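Local atomic coordinates of uncharacterized protein (Bacteroides fragilis, PDB entry 3MSW), a protein that is of unknown function but is probably exported from the cytoplasm and folds as a single-layer antiparallel beta-sheet built from successive hairpins. Residues A[82-87]-A[98-103]; A[39-44]-A[54-59]. All coordinates share one frame; numbering follows the deposited sequence. Where two conformers were deposited one is given.

Contact 1: residues A[82-87]-A[98-103]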
# COMPACT_ATOMS: atom_id res chain seq x y z
N SER A 82 0.19 -11.75 4.97
CA SER A 82 -0.90 -10.96 5.53
C SER A 82 -0.57 -9.47 5.26
O SER A 82 0.55 -9.04 5.53
CB SER A 82 -0.99 -11.24 7.02
OG SER A 82 -2.16 -10.71 7.62
N VAL A 83 -1.54 -8.70 4.70
CA VAL A 83 -1.40 -7.27 4.33
C VAL A 83 -2.48 -6.46 5.06
O VAL A 83 -3.67 -6.75 4.89
CB VAL A 83 -1.50 -7.08 2.77
CG1 VAL A 83 -1.33 -5.62 2.37
CG2 VAL A 83 -0.51 -7.95 2.01
N GLU A 84 -2.08 -5.50 5.90
CA GLU A 84 -3.05 -4.66 6.58
C GLU A 84 -2.87 -3.25 6.10
O GLU A 84 -1.78 -2.68 6.21
CB GLU A 84 -2.90 -4.70 8.11
CG GLU A 84 -3.39 -6.00 8.73
CD GLU A 84 -3.27 -6.11 10.24
OE1 GLU A 84 -2.91 -5.10 10.89
OE2 GLU A 84 -3.50 -7.22 10.76
N TYR A 85 -3.98 -2.66 5.62
CA TYR A 85 -4.02 -1.30 5.12
C TYR A 85 -4.77 -0.43 6.11
O TYR A 85 -5.91 -0.72 6.45
CB TYR A 85 -4.74 -1.30 3.76
CG TYR A 85 -4.96 0.08 3.18
CD1 TYR A 85 -3.90 0.82 2.67
CD2 TYR A 85 -6.23 0.63 3.12
CE1 TYR A 85 -4.10 2.07 2.09
CE2 TYR A 85 -6.44 1.90 2.59
CZ TYR A 85 -5.38 2.61 2.06
OH TYR A 85 -5.58 3.86 1.53
N SER A 86 -4.12 0.65 6.59
CA SER A 86 -4.70 1.58 7.55
C SER A 86 -4.72 2.99 6.97
O SER A 86 -3.81 3.37 6.24
CB SER A 86 -3.90 1.58 8.85
OG SER A 86 -4.02 0.33 9.53
N VAL A 87 -5.75 3.77 7.30
CA VAL A 87 -5.90 5.13 6.81
C VAL A 87 -5.59 6.08 7.97
O VAL A 87 -6.07 5.85 9.09
CB VAL A 87 -7.34 5.35 6.24
CG1 VAL A 87 -7.54 6.79 5.75
CG2 VAL A 87 -7.63 4.38 5.11
N SER A 98 -8.28 -0.44 7.93
CA SER A 98 -9.33 -0.32 6.92
C SER A 98 -9.57 -1.61 6.11
O SER A 98 -10.71 -2.08 6.00
CB SER A 98 -9.05 0.88 6.01
OG SER A 98 -9.90 0.97 4.87
N LYS A 99 -8.50 -2.15 5.51
CA LYS A 99 -8.57 -3.36 4.68
C LYS A 99 -7.51 -4.37 5.09
O LYS A 99 -6.42 -4.00 5.53
CB LYS A 99 -8.40 -3.02 3.17
CG LYS A 99 -9.43 -2.03 2.58
CD LYS A 99 -10.86 -2.64 2.37
CE LYS A 99 -10.98 -4.01 1.67
NZ LYS A 99 -10.86 -3.96 0.18
N LYS A 100 -7.83 -5.66 4.93
CA LYS A 100 -6.87 -6.72 5.21
C LYS A 100 -6.91 -7.74 4.11
O LYS A 100 -8.01 -8.12 3.65
CB LYS A 100 -7.12 -7.36 6.58
CG LYS A 100 -6.06 -8.39 6.99
CD LYS A 100 -6.40 -9.06 8.30
CE LYS A 100 -5.17 -9.65 8.96
NZ LYS A 100 -5.54 -10.46 10.15
N TYR A 101 -5.73 -8.18 3.65
CA TYR A 101 -5.64 -9.22 2.62
C TYR A 101 -4.76 -10.33 3.07
O TYR A 101 -3.71 -10.08 3.66
CB TYR A 101 -5.11 -8.67 1.27
CG TYR A 101 -5.83 -7.42 0.86
CD1 TYR A 101 -7.07 -7.48 0.22
CD2 TYR A 101 -5.29 -6.16 1.12
CE1 TYR A 101 -7.78 -6.32 -0.08
CE2 TYR A 101 -6.00 -5.00 0.82
CZ TYR A 101 -7.23 -5.08 0.21
OH TYR A 101 -7.91 -3.94 -0.13
N ILE A 102 -5.19 -11.58 2.78
CA ILE A 102 -4.40 -12.78 3.10
C ILE A 102 -4.18 -13.58 1.81
O ILE A 102 -5.14 -13.87 1.09
CB ILE A 102 -4.99 -13.67 4.25
CG1 ILE A 102 -5.15 -12.90 5.58
CG2 ILE A 102 -4.13 -14.93 4.45
CD1 ILE A 102 -5.93 -13.69 6.67
N TYR A 103 -2.91 -13.95 1.54
CA TYR A 103 -2.55 -14.75 0.37
C TYR A 103 -1.85 -16.01 0.86
O TYR A 103 -0.83 -15.93 1.54
CB TYR A 103 -1.64 -13.98 -0.60
CG TYR A 103 -2.18 -12.62 -0.97
CD1 TYR A 103 -3.07 -12.47 -2.03
CD2 TYR A 103 -1.80 -11.48 -0.26
CE1 TYR A 103 -3.59 -11.21 -2.36
CE2 TYR A 103 -2.31 -10.23 -0.58
CZ TYR A 103 -3.22 -10.10 -1.62
OH TYR A 103 -3.68 -8.85 -1.94
O HOH W 1 -3.19 -12.49 9.93

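Contact 2: residues A[39-44]-A[54-59]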
# COMPACT_ATOMS: atom_id res chain seq x y z
N LYS A 39 2.60 12.26 -4.57
CA LYS A 39 2.58 11.21 -3.58
C LYS A 39 3.98 10.75 -3.29
O LYS A 39 4.87 10.89 -4.13
CB LYS A 39 1.75 10.01 -4.15
CG LYS A 39 0.77 9.35 -3.17
CD LYS A 39 -0.43 10.26 -2.87
CE LYS A 39 -1.75 9.73 -3.37
NZ LYS A 39 -2.84 10.64 -2.96
N MSE A 40 4.20 10.25 -2.08
CA MSE A 40 5.48 9.66 -1.70
C MSE A 40 5.30 8.42 -0.83
O MSE A 40 4.54 8.44 0.14
CB MSE A 40 6.40 10.66 -1.03
CG MSE A 40 7.79 10.05 -0.73
SE MSE A 40 8.85 11.42 -0.15
CE MSE A 40 7.99 11.78 1.59
N TYR A 41 6.01 7.35 -1.19
CA TYR A 41 5.99 6.10 -0.43
C TYR A 41 7.34 5.90 0.19
O TYR A 41 8.36 6.01 -0.50
CB TYR A 41 5.67 4.90 -1.32
CG TYR A 41 4.46 5.06 -2.22
CD1 TYR A 41 3.23 5.47 -1.71
CD2 TYR A 41 4.52 4.70 -3.56
CE1 TYR A 41 2.10 5.57 -2.52
CE2 TYR A 41 3.40 4.82 -4.39
CZ TYR A 41 2.19 5.25 -3.86
OH TYR A 41 1.09 5.37 -4.67
N LYS A 42 7.34 5.60 1.48
CA LYS A 42 8.55 5.29 2.25
C LYS A 42 8.47 3.84 2.70
O LYS A 42 7.45 3.43 3.25
CB LYS A 42 8.68 6.22 3.47
CG LYS A 42 8.86 7.70 3.12
CD LYS A 42 10.29 8.01 2.69
CE LYS A 42 10.51 9.48 2.46
NZ LYS A 42 11.67 9.74 1.57
N TYR A 43 9.52 3.05 2.45
CA TYR A 43 9.51 1.63 2.81
C TYR A 43 10.47 1.31 3.94
O TYR A 43 11.63 1.72 3.91
CB TYR A 43 9.83 0.76 1.59
CG TYR A 43 8.93 1.06 0.41
CD1 TYR A 43 9.20 2.12 -0.45
CD2 TYR A 43 7.85 0.22 0.10
CE1 TYR A 43 8.38 2.39 -1.54
CE2 TYR A 43 7.05 0.46 -1.01
CZ TYR A 43 7.32 1.54 -1.84
OH TYR A 43 6.53 1.80 -2.93
N SER A 44 9.97 0.62 4.97
CA SER A 44 10.74 0.22 6.13
C SER A 44 10.71 -1.33 6.20
O SER A 44 9.64 -1.94 6.34
CB SER A 44 10.15 0.87 7.38
OG SER A 44 10.62 0.22 8.55
N LYS A 54 5.03 0.11 4.51
CA LYS A 54 4.97 1.12 3.48
C LYS A 54 4.12 2.26 4.01
O LYS A 54 2.97 2.04 4.35
CB LYS A 54 4.36 0.57 2.20
CG LYS A 54 4.20 1.65 1.12
CD LYS A 54 3.58 1.02 -0.12
CE LYS A 54 2.62 1.91 -0.82
NZ LYS A 54 2.06 1.25 -2.02
N SER A 55 4.71 3.46 4.14
CA SER A 55 3.97 4.63 4.58
C SER A 55 3.75 5.51 3.36
O SER A 55 4.69 5.79 2.62
CB SER A 55 4.76 5.37 5.66
OG SER A 55 4.89 4.53 6.79
N THR A 56 2.51 5.99 3.17
CA THR A 56 2.13 6.83 2.03
C THR A 56 1.84 8.27 2.48
O THR A 56 1.13 8.48 3.47
CB THR A 56 0.89 6.18 1.36
OG1 THR A 56 1.22 4.86 0.94
CG2 THR A 56 0.38 6.96 0.21
N TYR A 57 2.34 9.24 1.72
CA TYR A 57 2.18 10.67 1.99
C TYR A 57 1.60 11.32 0.77
O TYR A 57 1.93 10.93 -0.36
CB TYR A 57 3.52 11.35 2.39
CG TYR A 57 4.15 10.69 3.60
CD1 TYR A 57 3.84 11.11 4.88
CD2 TYR A 57 4.99 9.58 3.46
CE1 TYR A 57 4.32 10.44 6.00
CE2 TYR A 57 5.52 8.93 4.57
CZ TYR A 57 5.17 9.36 5.84
OH TYR A 57 5.65 8.70 6.94
N ALA A 58 0.72 12.30 0.99
CA ALA A 58 0.10 13.03 -0.10
C ALA A 58 0.60 14.47 -0.00
O ALA A 58 0.79 15.00 1.10
CB ALA A 58 -1.42 12.98 0.05
N TRP A 59 0.84 15.11 -1.16
CA TRP A 59 1.27 16.51 -1.20
C TRP A 59 0.11 17.41 -0.85
O TRP A 59 -0.93 17.39 -1.53
CB TRP A 59 1.85 16.90 -2.56
CG TRP A 59 2.53 18.25 -2.54
CD1 TRP A 59 2.08 19.41 -3.09
CD2 TRP A 59 3.78 18.57 -1.89
NE1 TRP A 59 2.97 20.43 -2.85
CE2 TRP A 59 4.03 19.94 -2.13
CE3 TRP A 59 4.71 17.83 -1.14
CZ2 TRP A 59 5.19 20.58 -1.67
CZ3 TRP A 59 5.84 18.47 -0.66
CH2 TRP A 59 6.06 19.84 -0.91
O HOH W 2 7.40 3.02 6.39

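Contact 1: residues A[82-87]-A[98-103]
The carbonyl oxygen of Y85 is gripped by two backbone amides of the facing strand, S98 N at 2.8 Å and K99 N at 3.1 Å from Y85 O. With S98 and K99 both set against Y85, this is a classic beta bulge, and the bond is returned by Y85 N, which gives its hydrogen almost straight to K99 O (174° at the hydrogen). The strands then run on in regular antiparallel register, V83 and Y101 exchanging a pair of backbone bonds. The segments belong to the hairpin of strands 80-89 and 94-105, inside a sheet one layer thick whose side chains alternate between faces. On the face of S82 and E84, K100, its CG anti to the backbone N (chi1 -175°) and its chain extended beyond, lies beside the glutamate and points the same way. Its NZ makes a long salt bridge to E84 OE2 (3.9 Å), while a water links NZ to S82 OG. On the other face V83 leans over to the tyrosines: CG1 meets Y101 CD2 at 4.2 Å, and CG2 lies at the ring edge of Y103, 3.9 Å from CE2. K99, its chain bent, turns toward Y101 two residues on, NZ donating to Y101 OH at 3.0 Å.

Contact 2: residues A[39-44]-A[54-59]
K54 reaches across to two tyrosines of the neighbouring strand, with its aliphatic chain beside Y43 and its ammonium group over Y41. CG is anti to the backbone N (chi1 176°), and CD comes within 3.6 Å of Y43 CE2. Farther out CE lies over one face of the Y41 ring, offset toward the rim, and NZ stands 4.2 Å from the ring centroid, only 4° off the normal, a cation-pi contact. T56 meets the same ring at its edge with CB near the ring plane, and its CG2 is 3.5 Å from Y41 CE1. Strands 35-46 and 51-60 form an antiparallel hairpin here, with paired backbone bonds at M40–Y57 and K42–S55, as in a sheet grown from hairpin repeats. On the opposite face the CD2-CE2 side of Y57 meets two side chains: selenomethionine M40 brings CE to 4.2 Å from Y57 CD2, and K42 crosses at about a right angle, CG 3.8 Å from Y57 CE2. Back on the face of K54 and Y41, K39 bends over the facing backbone, its CG 3.4 Å from Y57 O, and carries NZ past A58 CB to a salt bridge with E69 on the next strand.

How the contacts relate
From the N terminus the chain lays down strands 9-15 and 18-27, then strand 35-46, which turns back into strand 51-60; contact 2 closes this hairpin. Strand 65-77 follows and lies between the two hairpins, hydrogen-bonded to K54 of contact 2 along one edge and to S82, E84 and S86 of contact 1 along the other. The chain next makes strands 80-89 and 94-105, whose hairpin contact 1 closes, before strands 111-120 and 125-133 complete the sheet. The two loops follow in series, neither nesting nor crossing. The centres of contact 1 and contact 2 are about 16 Å apart. The nearest atoms of contact 1 and contact 2 are about 6 Å apart, with no direct touch.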